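PDB 1Q1R: putidaredoxin reductase from Pseudomonas putida, which probably uses its bound FAD to pass electrons from NADH to putidaredoxin, the iron-sulfur protein that supplies cytochrome P450cam. Local coordinates for residues Thr110-Pro116 with Ile246-Asn251; Val282-Phe288 with Asn304-Ala309. All coordinates share one frame; numbering follows the deposited sequence.

Contact 1 (Thr110-Pro116 with Ile246-Asn251); sequences TGGRPRP and IGLIPN. With FAD (flavin-adenine dinucleotide), chain C.
T110 meets N251 through two separate bonds. Its hydroxyl OG1 donates to N251 O at 2.6 Å, lying in the plane of that carbonyl; with chi1 at 58°, OG1 sits between the backbone N and the carbonyl carbon, while CG2 is left beside the adenine of FAD. Its carbonyl O receives N251 ND2 at 2.9 Å, almost straight (171°) and within the plane of the amide. G111 adds a backbone bond from N251 N to G111 O, and its CA comes to 3.1 Å from FAD O3P; its positive phi and the nearness of FAD O1A to where a CB would stand both fit glycine. G112 is paired with P250 at a CA-CA distance of 3.9 Å. Its CA also lies 3.1 Å from I249 O, and no side chain would fit on that side. R113 forms the hydrogen-bonded antiparallel pair with I249, N to O and O to N. Its extended side chain brings NH1 to N251 OD1 at 2.7 Å, with guanidinium and amide nearly coplanar (20°), while I249 CG2 lies over one guanidinium face and NH2 continues to a salt bridge with E253. P114 and L248 form a non-hydrogen-bonded pair whose side chains diverge; the proline ring touches Y132. R115 N donates to G247 O at 3.0 Å; its side chain, bent at chi3, comes back across I249, NH1 resting 3.4 Å from I249 CG1. One water bridges R115 O, I246 N and G247 O. P116 CD makes an apolar contact with I249 CD1. N251 thus uses its backbone N and O and both side-chain amide atoms, a fourfold grip that holds the amide's orientation and ties the two-stranded ladder to the turn beside the FAD pyrophosphate.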
ATOM      1  N   THR A 110      -0.282  11.170  -7.337  1.00 25.10           N
ATOM      2  CA  THR A 110      -0.580  11.807  -6.061  1.00 24.45           C
ATOM      3  C   THR A 110      -0.765  10.927  -4.835  1.00 23.99           C
ATOM      4  O   THR A 110      -0.901  11.442  -3.727  1.00 23.62           O
ATOM      5  CB  THR A 110      -1.828  12.693  -6.208  1.00 25.30           C
ATOM      6  OG1 THR A 110      -2.933  11.891  -6.645  1.00 25.29           O
ATOM      7  CG2 THR A 110      -1.574  13.787  -7.229  1.00 23.72           C
ATOM      8  N   GLY A 111      -0.788   9.614  -5.028  1.00 23.16           N
ATOM      9  CA  GLY A 111      -0.945   8.705  -3.907  1.00 22.80           C
ATOM     10  C   GLY A 111      -2.162   8.963  -3.039  1.00 23.79           C
ATOM     11  O   GLY A 111      -3.254   9.236  -3.541  1.00 23.89           O
ATOM     12  N   GLY A 112      -1.974   8.868  -1.728  1.00 23.20           N
ATOM     13  CA  GLY A 112      -3.069   9.097  -0.806  1.00 24.35           C
ATOM     14  C   GLY A 112      -2.573   9.686   0.499  1.00 25.02           C
ATOM     15  O   GLY A 112      -1.366   9.855   0.689  1.00 23.68           O
ATOM     16  N   ARG A 113      -3.504  10.002   1.392  1.00 25.65           N
ATOM     17  CA  ARG A 113      -3.173  10.566   2.694  1.00 26.92           C
ATOM     18  C   ARG A 113      -3.895   9.773   3.784  1.00 27.03           C
ATOM     19  O   ARG A 113      -4.964   9.211   3.545  1.00 27.63           O
ATOM     20  CB  ARG A 113      -3.588  12.040   2.748  1.00 28.68           C
ATOM     21  CG  ARG A 113      -5.056  12.287   2.423  1.00 30.21           C
ATOM     22  CD  ARG A 113      -5.409  13.761   2.572  1.00 32.50           C
ATOM     23  NE  ARG A 113      -6.842  14.004   2.417  1.00 33.03           N
ATOM     24  CZ  ARG A 113      -7.460  14.173   1.253  1.00 34.34           C
ATOM     25  NH1 ARG A 113      -6.777  14.135   0.113  1.00 33.70           N
ATOM     26  NH2 ARG A 113      -8.770  14.385   1.229  1.00 34.95           N
ATOM     27  N   PRO A 114      -3.318   9.711   4.995  1.00 27.05           N
ATOM     28  CA  PRO A 114      -3.951   8.968   6.089  1.00 27.47           C
ATOM     29  C   PRO A 114      -5.348   9.487   6.406  1.00 28.48           C
ATOM     30  O   PRO A 114      -5.567  10.696   6.454  1.00 28.41           O
ATOM     31  CB  PRO A 114      -2.993   9.184   7.258  1.00 27.53           C
ATOM     32  CG  PRO A 114      -1.667   9.374   6.585  1.00 28.84           C
ATOM     33  CD  PRO A 114      -2.025  10.273   5.427  1.00 27.09           C
ATOM     34  N   ARG A 115      -6.289   8.571   6.618  1.00 29.09           N
ATOM     35  CA  ARG A 115      -7.650   8.957   6.962  1.00 29.99           C
ATOM     36  C   ARG A 115      -7.635   9.416   8.413  1.00 29.50           C
ATOM     37  O   ARG A 115      -7.319   8.640   9.314  1.00 29.09           O
ATOM     38  CB  ARG A 115      -8.613   7.775   6.824  1.00 31.09           C
ATOM     39  CG  ARG A 115     -10.057   8.132   7.187  1.00 35.11           C
ATOM     40  CD  ARG A 115     -10.960   6.900   7.214  1.00 38.50           C
ATOM     41  NE  ARG A 115     -10.923   6.167   5.952  1.00 42.08           N
ATOM     42  CZ  ARG A 115     -11.312   6.668   4.784  1.00 43.87           C
ATOM     43  NH1 ARG A 115     -11.774   7.910   4.710  1.00 45.33           N
ATOM     44  NH2 ARG A 115     -11.233   5.929   3.684  1.00 45.24           N
ATOM     45  N   PRO A 116      -7.977  10.685   8.659  1.00 30.05           N
ATOM     46  CA  PRO A 116      -7.988  11.220  10.025  1.00 30.40           C
ATOM     47  C   PRO A 116      -9.000  10.517  10.935  1.00 30.96           C
ATOM     48  O   PRO A 116     -10.082  10.136  10.491  1.00 31.75           O
ATOM     49  CB  PRO A 116      -8.348  12.692   9.819  1.00 30.50           C
ATOM     50  CG  PRO A 116      -7.855  12.980   8.425  1.00 31.37           C
ATOM     51  CD  PRO A 116      -8.266  11.741   7.675  1.00 29.97           C
ATOM     52  N   ILE A 246      -6.273   4.033  10.121  1.00 28.33           N
ATOM     53  CA  ILE A 246      -7.605   3.553   9.779  1.00 29.51           C
ATOM     54  C   ILE A 246      -7.896   3.653   8.287  1.00 29.90           C
ATOM     55  O   ILE A 246      -9.036   3.876   7.883  1.00 31.51           O
ATOM     56  CB  ILE A 246      -8.692   4.336  10.548  1.00 29.42           C
ATOM     57  CG1 ILE A 246      -8.597   5.826  10.217  1.00 29.47           C
ATOM     58  CG2 ILE A 246      -8.528   4.110  12.041  1.00 29.93           C
ATOM     59  CD1 ILE A 246      -9.726   6.653  10.783  1.00 31.07           C
ATOM     60  N   GLY A 247      -6.864   3.488   7.466  1.00 29.85           N
ATOM     61  CA  GLY A 247      -7.069   3.557   6.033  1.00 29.04           C
ATOM     62  C   GLY A 247      -6.453   4.767   5.372  1.00 28.89           C
ATOM     63  O   GLY A 247      -5.950   5.675   6.037  1.00 30.10           O
ATOM     64  N   LEU A 248      -6.519   4.780   4.046  1.00 27.91           N
ATOM     65  CA  LEU A 248      -5.956   5.853   3.247  1.00 27.99           C
ATOM     66  C   LEU A 248      -7.025   6.527   2.394  1.00 29.00           C
ATOM     67  O   LEU A 248      -7.969   5.881   1.939  1.00 29.06           O
ATOM     68  CB  LEU A 248      -4.877   5.280   2.324  1.00 27.90           C
ATOM     69  CG  LEU A 248      -3.936   6.243   1.610  1.00 27.55           C
ATOM     70  CD1 LEU A 248      -2.949   6.810   2.626  1.00 27.47           C
ATOM     71  CD2 LEU A 248      -3.186   5.508   0.502  1.00 27.20           C
ATOM     72  N   ILE A 249      -6.871   7.829   2.185  1.00 28.51           N
ATOM     73  CA  ILE A 249      -7.788   8.587   1.346  1.00 28.67           C
ATOM     74  C   ILE A 249      -6.992   8.963   0.106  1.00 28.00           C
ATOM     75  O   ILE A 249      -5.984   9.665   0.200  1.00 27.91           O
ATOM     76  CB  ILE A 249      -8.269   9.885   2.032  1.00 29.90           C
ATOM     77  CG1 ILE A 249      -9.116   9.548   3.262  1.00 30.62           C
ATOM     78  CG2 ILE A 249      -9.085  10.720   1.044  1.00 30.75           C
ATOM     79  CD1 ILE A 249      -9.614  10.778   4.019  1.00 32.35           C
ATOM     80  N   PRO A 250      -7.417   8.492  -1.074  1.00 27.65           N
ATOM     81  CA  PRO A 250      -6.666   8.844  -2.279  1.00 27.92           C
ATOM     82  C   PRO A 250      -6.716  10.350  -2.525  1.00 28.55           C
ATOM     83  O   PRO A 250      -7.749  10.979  -2.295  1.00 28.55           O
ATOM     84  CB  PRO A 250      -7.373   8.041  -3.367  1.00 27.67           C
ATOM     85  CG  PRO A 250      -8.795   8.006  -2.883  1.00 28.30           C
ATOM     86  CD  PRO A 250      -8.632   7.727  -1.406  1.00 27.89           C
ATOM     87  N   ASN A 251      -5.599  10.922  -2.972  1.00 28.78           N
ATOM     88  CA  ASN A 251      -5.519  12.353  -3.250  1.00 29.63           C
ATOM     89  C   ASN A 251      -6.002  12.637  -4.675  1.00 30.76           C
ATOM     90  O   ASN A 251      -5.212  12.660  -5.621  1.00 30.80           O
ATOM     91  CB  ASN A 251      -4.077  12.857  -3.066  1.00 28.51           C
ATOM     92  CG  ASN A 251      -3.625  12.828  -1.608  1.00 28.25           C
ATOM     93  OD1 ASN A 251      -4.340  13.296  -0.719  1.00 28.09           O
ATOM     94  ND2 ASN A 251      -2.430  12.291  -1.361  1.00 26.53           N
TER
HETATM   95  PA  FAD C 749       2.587   8.151  -2.318  1.00 22.85           P
HETATM   96  O1A FAD C 749       1.567   8.680  -1.381  1.00 21.51           O
HETATM   97  O2A FAD C 749       3.710   7.358  -1.766  1.00 23.56           O
HETATM   98  O5B FAD C 749       3.208   9.359  -3.167  1.00 22.88           O
HETATM   99  C5B FAD C 749       2.408  10.461  -3.611  1.00 24.60           C
HETATM  100  C4B FAD C 749       3.184  11.767  -3.368  1.00 25.32           C
HETATM  101  O4B FAD C 749       2.582  12.860  -4.149  1.00 24.74           O
HETATM  102  C3B FAD C 749       3.086  12.199  -1.896  1.00 25.39           C
HETATM  103  O3B FAD C 749       4.335  12.776  -1.491  1.00 25.67           O
HETATM  104  C2B FAD C 749       2.026  13.271  -1.924  1.00 25.76           C
HETATM  105  O2B FAD C 749       2.219  14.191  -0.846  1.00 26.90           O
HETATM  106  C1B FAD C 749       2.327  13.955  -3.243  1.00 25.83           C
HETATM  107  N9A FAD C 749       1.245  14.857  -3.724  1.00 27.11           N
HETATM  108  C8A FAD C 749      -0.078  14.617  -3.701  1.00 27.77           C
HETATM  109  N7A FAD C 749      -0.723  15.679  -4.201  1.00 28.81           N
HETATM  110  C5A FAD C 749       0.189  16.586  -4.540  1.00 28.55           C
HETATM  111  C6A FAD C 749       0.119  17.867  -5.094  1.00 29.91           C
HETATM  112  N6A FAD C 749      -1.061  18.412  -5.381  1.00 29.37           N
HETATM  113  N1A FAD C 749       1.265  18.553  -5.327  1.00 29.68           N
HETATM  114  C2A FAD C 749       2.460  18.022  -5.033  1.00 29.78           C
HETATM  115  N3A FAD C 749       2.547  16.795  -4.497  1.00 27.80           N
HETATM  116  C4A FAD C 749       1.434  16.065  -4.244  1.00 27.75           C
HETATM  117  N1  FAD C 749       3.234  -1.886  -0.168  1.00 21.11           N
HETATM  118  C2  FAD C 749       3.651  -3.198  -0.420  1.00 21.86           C
HETATM  119  O2  FAD C 749       3.449  -3.707  -1.522  1.00 25.16           O
HETATM  120  N3  FAD C 749       4.313  -3.919   0.590  1.00 19.74           N
HETATM  121  C4  FAD C 749       4.558  -3.318   1.847  1.00 20.01           C
HETATM  122  O4  FAD C 749       5.177  -3.945   2.705  1.00 19.62           O
HETATM  123  C4X FAD C 749       4.135  -2.002   2.098  1.00 19.58           C
HETATM  124  N5  FAD C 749       4.412  -1.395   3.287  1.00 18.41           N
HETATM  125  C5X FAD C 749       4.080  -0.094   3.537  1.00 18.89           C
HETATM  126  C6  FAD C 749       4.411   0.503   4.771  1.00 17.76           C
HETATM  127  C7  FAD C 749       4.090   1.856   5.020  1.00 17.37           C
HETATM  128  C7M FAD C 749       4.432   2.474   6.389  1.00 17.13           C
HETATM  129  C8  FAD C 749       3.437   2.621   4.020  1.00 16.67           C
HETATM  130  C8M FAD C 749       3.095   4.102   4.243  1.00 16.73           C
HETATM  131  C9  FAD C 749       3.106   2.024   2.790  1.00 17.47           C
HETATM  132  C9A FAD C 749       3.422   0.670   2.544  1.00 17.80           C
HETATM  133  N10 FAD C 749       3.110   0.055   1.302  1.00 20.28           N
HETATM  134  C10 FAD C 749       3.476  -1.289   1.081  1.00 19.12           C
HETATM  135  C1' FAD C 749       2.387   0.817   0.238  1.00 20.18           C
HETATM  136  C2' FAD C 749       3.359   1.281  -0.849  1.00 20.72           C
HETATM  137  O2' FAD C 749       4.489   1.906  -0.230  1.00 21.17           O
HETATM  138  C3' FAD C 749       2.676   2.266  -1.817  1.00 20.70           C
HETATM  139  O3' FAD C 749       1.490   1.657  -2.343  1.00 21.65           O
HETATM  140  C4' FAD C 749       3.620   2.639  -2.967  1.00 21.09           C
HETATM  141  O4' FAD C 749       4.805   3.239  -2.437  1.00 21.15           O
HETATM  142  C5' FAD C 749       2.971   3.621  -3.958  1.00 21.79           C
HETATM  143  O5' FAD C 749       2.808   4.935  -3.399  1.00 20.68           O
HETATM  144  P   FAD C 749       2.430   6.157  -4.387  1.00 20.36           P
HETATM  145  O1P FAD C 749       3.680   6.671  -4.984  1.00 18.93           O
HETATM  146  O2P FAD C 749       1.367   5.684  -5.302  1.00 20.08           O
HETATM  147  O3P FAD C 749       1.768   7.267  -3.404  1.00 22.24           O
HETATM  148  O   HOH W   1      -5.516   6.612   8.870  1.00 24.32           O

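Contact 2 (Val282-Phe288 with Asn304-Ala309). With FAD (flavin-adenine dinucleotide), chain C.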
ATOM      1  N   VAL A 282      -1.611   7.223 -11.762  1.00 26.13           N
ATOM      2  CA  VAL A 282      -0.837   6.021 -11.452  1.00 24.70           C
ATOM      3  C   VAL A 282      -0.609   5.837  -9.950  1.00 24.54           C
ATOM      4  O   VAL A 282      -0.490   6.814  -9.210  1.00 24.74           O
ATOM      5  CB  VAL A 282       0.538   6.098 -12.163  1.00 23.52           C
ATOM      6  CG1 VAL A 282       1.308   7.305 -11.656  1.00 23.88           C
ATOM      7  CG2 VAL A 282       1.337   4.825 -11.949  1.00 23.28           C
ATOM      8  N   GLY A 283      -0.552   4.580  -9.508  1.00 23.79           N
ATOM      9  CA  GLY A 283      -0.303   4.291  -8.105  1.00 22.14           C
ATOM     10  C   GLY A 283      -1.515   4.188  -7.202  1.00 22.43           C
ATOM     11  O   GLY A 283      -2.608   3.845  -7.645  1.00 23.10           O
ATOM     12  N   ASP A 284      -1.306   4.482  -5.921  1.00 22.45           N
ATOM     13  CA  ASP A 284      -2.360   4.427  -4.913  1.00 23.19           C
ATOM     14  C   ASP A 284      -3.599   5.251  -5.274  1.00 23.13           C
ATOM     15  O   ASP A 284      -4.699   4.931  -4.843  1.00 23.13           O
ATOM     16  CB  ASP A 284      -1.835   4.934  -3.562  1.00 23.32           C
ATOM     17  CG  ASP A 284      -0.845   3.982  -2.907  1.00 23.69           C
ATOM     18  OD1 ASP A 284      -0.375   3.034  -3.569  1.00 23.77           O
ATOM     19  OD2 ASP A 284      -0.534   4.194  -1.716  1.00 24.64           O
ATOM     20  N   CYS A 285      -3.413   6.311  -6.053  1.00 24.79           N
ATOM     21  CA  CYS A 285      -4.523   7.193  -6.411  1.00 25.93           C
ATOM     22  C   CYS A 285      -5.348   6.753  -7.608  1.00 27.22           C
ATOM     23  O   CYS A 285      -6.396   7.339  -7.881  1.00 27.31           O
ATOM     24  CB  CYS A 285      -4.002   8.602  -6.695  1.00 25.08           C
ATOM     25  SG  CYS A 285      -3.233   8.803  -8.327  1.00 24.63           S
ATOM     26  N   ALA A 286      -4.891   5.727  -8.317  1.00 27.97           N
ATOM     27  CA  ALA A 286      -5.582   5.285  -9.522  1.00 29.17           C
ATOM     28  C   ALA A 286      -6.605   4.166  -9.397  1.00 29.93           C
ATOM     29  O   ALA A 286      -6.317   3.092  -8.864  1.00 29.89           O
ATOM     30  CB  ALA A 286      -4.548   4.912 -10.586  1.00 28.50           C
ATOM     31  N   ARG A 287      -7.811   4.435  -9.889  1.00 30.58           N
ATOM     32  CA  ARG A 287      -8.866   3.432  -9.902  1.00 31.50           C
ATOM     33  C   ARG A 287      -8.913   2.961 -11.350  1.00 31.05           C
ATOM     34  O   ARG A 287      -9.198   3.739 -12.257  1.00 31.25           O
ATOM     35  CB  ARG A 287     -10.218   4.022  -9.497  1.00 32.76           C
ATOM     36  CG  ARG A 287     -11.367   3.019  -9.645  1.00 34.30           C
ATOM     37  CD  ARG A 287     -12.564   3.428  -8.826  1.00 34.69           C
ATOM     38  NE  ARG A 287     -12.256   3.392  -7.402  1.00 37.13           N
ATOM     39  CZ  ARG A 287     -12.145   2.278  -6.687  1.00 37.13           C
ATOM     40  NH1 ARG A 287     -12.326   1.097  -7.262  1.00 38.94           N
ATOM     41  NH2 ARG A 287     -11.854   2.345  -5.396  1.00 37.58           N
ATOM     42  N   PHE A 288      -8.609   1.688 -11.566  1.00 31.52           N
ATOM     43  CA  PHE A 288      -8.583   1.138 -12.912  1.00 31.86           C
ATOM     44  C   PHE A 288      -9.451  -0.108 -13.027  1.00 31.86           C
ATOM     45  O   PHE A 288      -9.884  -0.677 -12.026  1.00 31.60           O
ATOM     46  CB  PHE A 288      -7.144   0.797 -13.291  1.00 31.72           C
ATOM     47  CG  PHE A 288      -6.549  -0.317 -12.471  1.00 32.51           C
ATOM     48  CD1 PHE A 288      -6.513  -1.618 -12.965  1.00 32.58           C
ATOM     49  CD2 PHE A 288      -6.038  -0.069 -11.197  1.00 32.72           C
ATOM     50  CE1 PHE A 288      -5.975  -2.657 -12.200  1.00 32.29           C
ATOM     51  CE2 PHE A 288      -5.498  -1.103 -10.424  1.00 31.94           C
ATOM     52  CZ  PHE A 288      -5.467  -2.395 -10.928  1.00 31.63           C
ATOM     53  N   ASN A 304       1.863  -2.873  -7.432  1.00 22.23           N
ATOM     54  CA  ASN A 304       0.896  -2.159  -8.255  1.00 22.92           C
ATOM     55  C   ASN A 304       1.497  -0.878  -8.829  1.00 22.86           C
ATOM     56  O   ASN A 304       1.321  -0.570 -10.011  1.00 21.66           O
ATOM     57  CB  ASN A 304      -0.358  -1.834  -7.442  1.00 23.37           C
ATOM     58  CG  ASN A 304      -1.401  -1.091  -8.257  1.00 25.76           C
ATOM     59  OD1 ASN A 304      -1.715   0.071  -7.979  1.00 27.42           O
ATOM     60  ND2 ASN A 304      -1.936  -1.755  -9.277  1.00 22.59           N
ATOM     61  N   ALA A 305       2.218  -0.132  -7.997  1.00 22.69           N
ATOM     62  CA  ALA A 305       2.834   1.109  -8.453  1.00 22.58           C
ATOM     63  C   ALA A 305       3.869   0.827  -9.534  1.00 23.55           C
ATOM     64  O   ALA A 305       3.944   1.541 -10.534  1.00 23.86           O
ATOM     65  CB  ALA A 305       3.491   1.840  -7.280  1.00 21.90           C
ATOM     66  N   LEU A 306       4.669  -0.215  -9.334  1.00 23.24           N
ATOM     67  CA  LEU A 306       5.697  -0.566 -10.306  1.00 24.26           C
ATOM     68  C   LEU A 306       5.068  -0.960 -11.646  1.00 24.88           C
ATOM     69  O   LEU A 306       5.458  -0.450 -12.698  1.00 24.06           O
ATOM     70  CB  LEU A 306       6.561  -1.711  -9.770  1.00 24.36           C
ATOM     71  CG  LEU A 306       7.359  -1.403  -8.495  1.00 25.60           C
ATOM     72  CD1 LEU A 306       8.088  -2.658  -8.003  1.00 25.44           C
ATOM     73  CD2 LEU A 306       8.353  -0.292  -8.783  1.00 24.47           C
ATOM     74  N   GLU A 307       4.089  -1.857 -11.595  1.00 25.65           N
ATOM     75  CA  GLU A 307       3.412  -2.319 -12.802  1.00 27.38           C
ATOM     76  C   GLU A 307       2.779  -1.154 -13.561  1.00 27.02           C
ATOM     77  O   GLU A 307       3.019  -0.982 -14.757  1.00 26.71           O
ATOM     78  CB  GLU A 307       2.345  -3.359 -12.442  1.00 28.31           C
ATOM     79  CG  GLU A 307       1.461  -3.783 -13.612  1.00 31.74           C
ATOM     80  CD  GLU A 307       0.494  -4.898 -13.254  1.00 32.44           C
ATOM     81  OE1 GLU A 307      -0.058  -4.881 -12.134  1.00 34.27           O
ATOM     82  OE2 GLU A 307       0.270  -5.787 -14.100  1.00 34.55           O
ATOM     83  N   GLN A 308       1.989  -0.344 -12.861  1.00 27.16           N
ATOM     84  CA  GLN A 308       1.337   0.796 -13.493  1.00 27.69           C
ATOM     85  C   GLN A 308       2.335   1.824 -14.020  1.00 28.02           C
ATOM     86  O   GLN A 308       2.160   2.365 -15.112  1.00 28.11           O
ATOM     87  CB  GLN A 308       0.360   1.464 -12.518  1.00 27.81           C
ATOM     88  CG  GLN A 308      -0.840   0.596 -12.183  1.00 26.84           C
ATOM     89  CD  GLN A 308      -1.941   1.340 -11.439  1.00 27.71           C
ATOM     90  OE1 GLN A 308      -2.942   0.743 -11.043  1.00 29.22           O
ATOM     91  NE2 GLN A 308      -1.765   2.645 -11.253  1.00 26.09           N
ATOM     92  N   ALA A 309       3.386   2.087 -13.253  1.00 28.14           N
ATOM     93  CA  ALA A 309       4.394   3.058 -13.667  1.00 28.67           C
ATOM     94  C   ALA A 309       5.139   2.581 -14.915  1.00 29.47           C
ATOM     95  O   ALA A 309       5.481   3.376 -15.791  1.00 29.31           O
ATOM     96  CB  ALA A 309       5.380   3.308 -12.526  1.00 26.96           C
TER
HETATM   97  PA  FAD C 749       2.587   8.151  -2.318  1.00 22.85           P
HETATM   98  O1A FAD C 749       1.567   8.680  -1.381  1.00 21.51           O
HETATM   99  O2A FAD C 749       3.710   7.358  -1.766  1.00 23.56           O
HETATM  100  O5B FAD C 749       3.208   9.359  -3.167  1.00 22.88           O
HETATM  101  C5B FAD C 749       2.408  10.461  -3.611  1.00 24.60           C
HETATM  102  C4B FAD C 749       3.184  11.767  -3.368  1.00 25.32           C
HETATM  103  O4B FAD C 749       2.582  12.860  -4.149  1.00 24.74           O
HETATM  104  C3B FAD C 749       3.086  12.199  -1.896  1.00 25.39           C
HETATM  105  O3B FAD C 749       4.335  12.776  -1.491  1.00 25.67           O
HETATM  106  C2B FAD C 749       2.026  13.271  -1.924  1.00 25.76           C
HETATM  107  O2B FAD C 749       2.219  14.191  -0.846  1.00 26.90           O
HETATM  108  C1B FAD C 749       2.327  13.955  -3.243  1.00 25.83           C
HETATM  109  N9A FAD C 749       1.245  14.857  -3.724  1.00 27.11           N
HETATM  110  C8A FAD C 749      -0.078  14.617  -3.701  1.00 27.77           C
HETATM  111  N7A FAD C 749      -0.723  15.679  -4.201  1.00 28.81           N
HETATM  112  C5A FAD C 749       0.189  16.586  -4.540  1.00 28.55           C
HETATM  113  C6A FAD C 749       0.119  17.867  -5.094  1.00 29.91           C
HETATM  114  N6A FAD C 749      -1.061  18.412  -5.381  1.00 29.37           N
HETATM  115  N1A FAD C 749       1.265  18.553  -5.327  1.00 29.68           N
HETATM  116  C2A FAD C 749       2.460  18.022  -5.033  1.00 29.78           C
HETATM  117  N3A FAD C 749       2.547  16.795  -4.497  1.00 27.80           N
HETATM  118  C4A FAD C 749       1.434  16.065  -4.244  1.00 27.75           C
HETATM  119  N1  FAD C 749       3.234  -1.886  -0.168  1.00 21.11           N
HETATM  120  C2  FAD C 749       3.651  -3.198  -0.420  1.00 21.86           C
HETATM  121  O2  FAD C 749       3.449  -3.707  -1.522  1.00 25.16           O
HETATM  122  N3  FAD C 749       4.313  -3.919   0.590  1.00 19.74           N
HETATM  123  C4  FAD C 749       4.558  -3.318   1.847  1.00 20.01           C
HETATM  124  O4  FAD C 749       5.177  -3.945   2.705  1.00 19.62           O
HETATM  125  C4X FAD C 749       4.135  -2.002   2.098  1.00 19.58           C
HETATM  126  N5  FAD C 749       4.412  -1.395   3.287  1.00 18.41           N
HETATM  127  C5X FAD C 749       4.080  -0.094   3.537  1.00 18.89           C
HETATM  128  C6  FAD C 749       4.411   0.503   4.771  1.00 17.76           C
HETATM  129  C7  FAD C 749       4.090   1.856   5.020  1.00 17.37           C
HETATM  130  C7M FAD C 749       4.432   2.474   6.389  1.00 17.13           C
HETATM  131  C8  FAD C 749       3.437   2.621   4.020  1.00 16.67           C
HETATM  132  C8M FAD C 749       3.095   4.102   4.243  1.00 16.73           C
HETATM  133  C9  FAD C 749       3.106   2.024   2.790  1.00 17.47           C
HETATM  134  C9A FAD C 749       3.422   0.670   2.544  1.00 17.80           C
HETATM  135  N10 FAD C 749       3.110   0.055   1.302  1.00 20.28           N
HETATM  136  C10 FAD C 749       3.476  -1.289   1.081  1.00 19.12           C
HETATM  137  C1' FAD C 749       2.387   0.817   0.238  1.00 20.18           C
HETATM  138  C2' FAD C 749       3.359   1.281  -0.849  1.00 20.72           C
HETATM  139  O2' FAD C 749       4.489   1.906  -0.230  1.00 21.17           O
HETATM  140  C3' FAD C 749       2.676   2.266  -1.817  1.00 20.70           C
HETATM  141  O3' FAD C 749       1.490   1.657  -2.343  1.00 21.65           O
HETATM  142  C4' FAD C 749       3.620   2.639  -2.967  1.00 21.09           C
HETATM  143  O4' FAD C 749       4.805   3.239  -2.437  1.00 21.15           O
HETATM  144  C5' FAD C 749       2.971   3.621  -3.958  1.00 21.79           C
HETATM  145  O5' FAD C 749       2.808   4.935  -3.399  1.00 20.68           O
HETATM  146  P   FAD C 749       2.430   6.157  -4.387  1.00 20.36           P
HETATM  147  O1P FAD C 749       3.680   6.671  -4.984  1.00 18.93           O
HETATM  148  O2P FAD C 749       1.367   5.684  -5.302  1.00 20.08           O
HETATM  149  O3P FAD C 749       1.768   7.267  -3.404  1.00 22.24           O
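The FAD pyrophosphate and ribityl site is built here from the loop after strand 279-281 and the helix 302-316. In that loop D284 makes two bonds to the cofactor: its backbone N donates to FAD O2P at 3.0 Å with an angle of 167°, and its carboxylate OD1 accepts the ribityl hydroxyl O3' at 2.6 Å. OD2 forms a salt bridge with R134, so both carboxylate oxygens are engaged, which fixes the rotation of the group. G283 lies close to both the phosphate and the helix: its CA is 4.5 Å from A305 CA, and a CB would stand only 2.4 Å from FAD O2P. A305, on the helix, brings its CB to 3.8 Å from FAD C5'. One residue before G283, V282 CG2 packs on Q308 CB at 3.5 Å and more loosely on A309; CG2 is set anti to the backbone N, where it meets the helix. The end of the Q308 side chain extends between G283 N and the ring of F288, with ring and amide planes nearly perpendicular (88°); its O and N may be interchanged, so no hydrogen bond is assigned to either. N304 passes F288 differently: N304 ND2 stands 3.8 Å from F288 CE2, and its amide lies only 19° from the ring plane. The axes of strand 286-288 and helix segment 304-309 come no closer than 11.8 Å, which leaves these longer side chains to span the gap. G283-D284, a Gly-Asp pair that binds the phosphate and ribityl of FAD, is a recurrent feature of the glutathione reductase fold.

In the fold
Contact 2 is the more deeply buried: seven of its eight touching residues are buried, against three of thirteen in contact 1, which reaches the surface at R115 and P116. Their chemistry differs accordingly. Contact 1 joins two short antiparallel strands by hydrogen bonds and arginine side chains, whereas contact 2 sets a loop and strand against a helix by apolar and amide packing, with no clear hydrogen bond across it. Centres lie about 14 Å apart, yet they touch, C285 CB packing on G111 O and T110 OG1. Both lie within the pyridine nucleotide-disulphide oxidoreductase family region; G111 and G112 with G283 and D284 approach the FAD pyrophosphate, T110 the adenine.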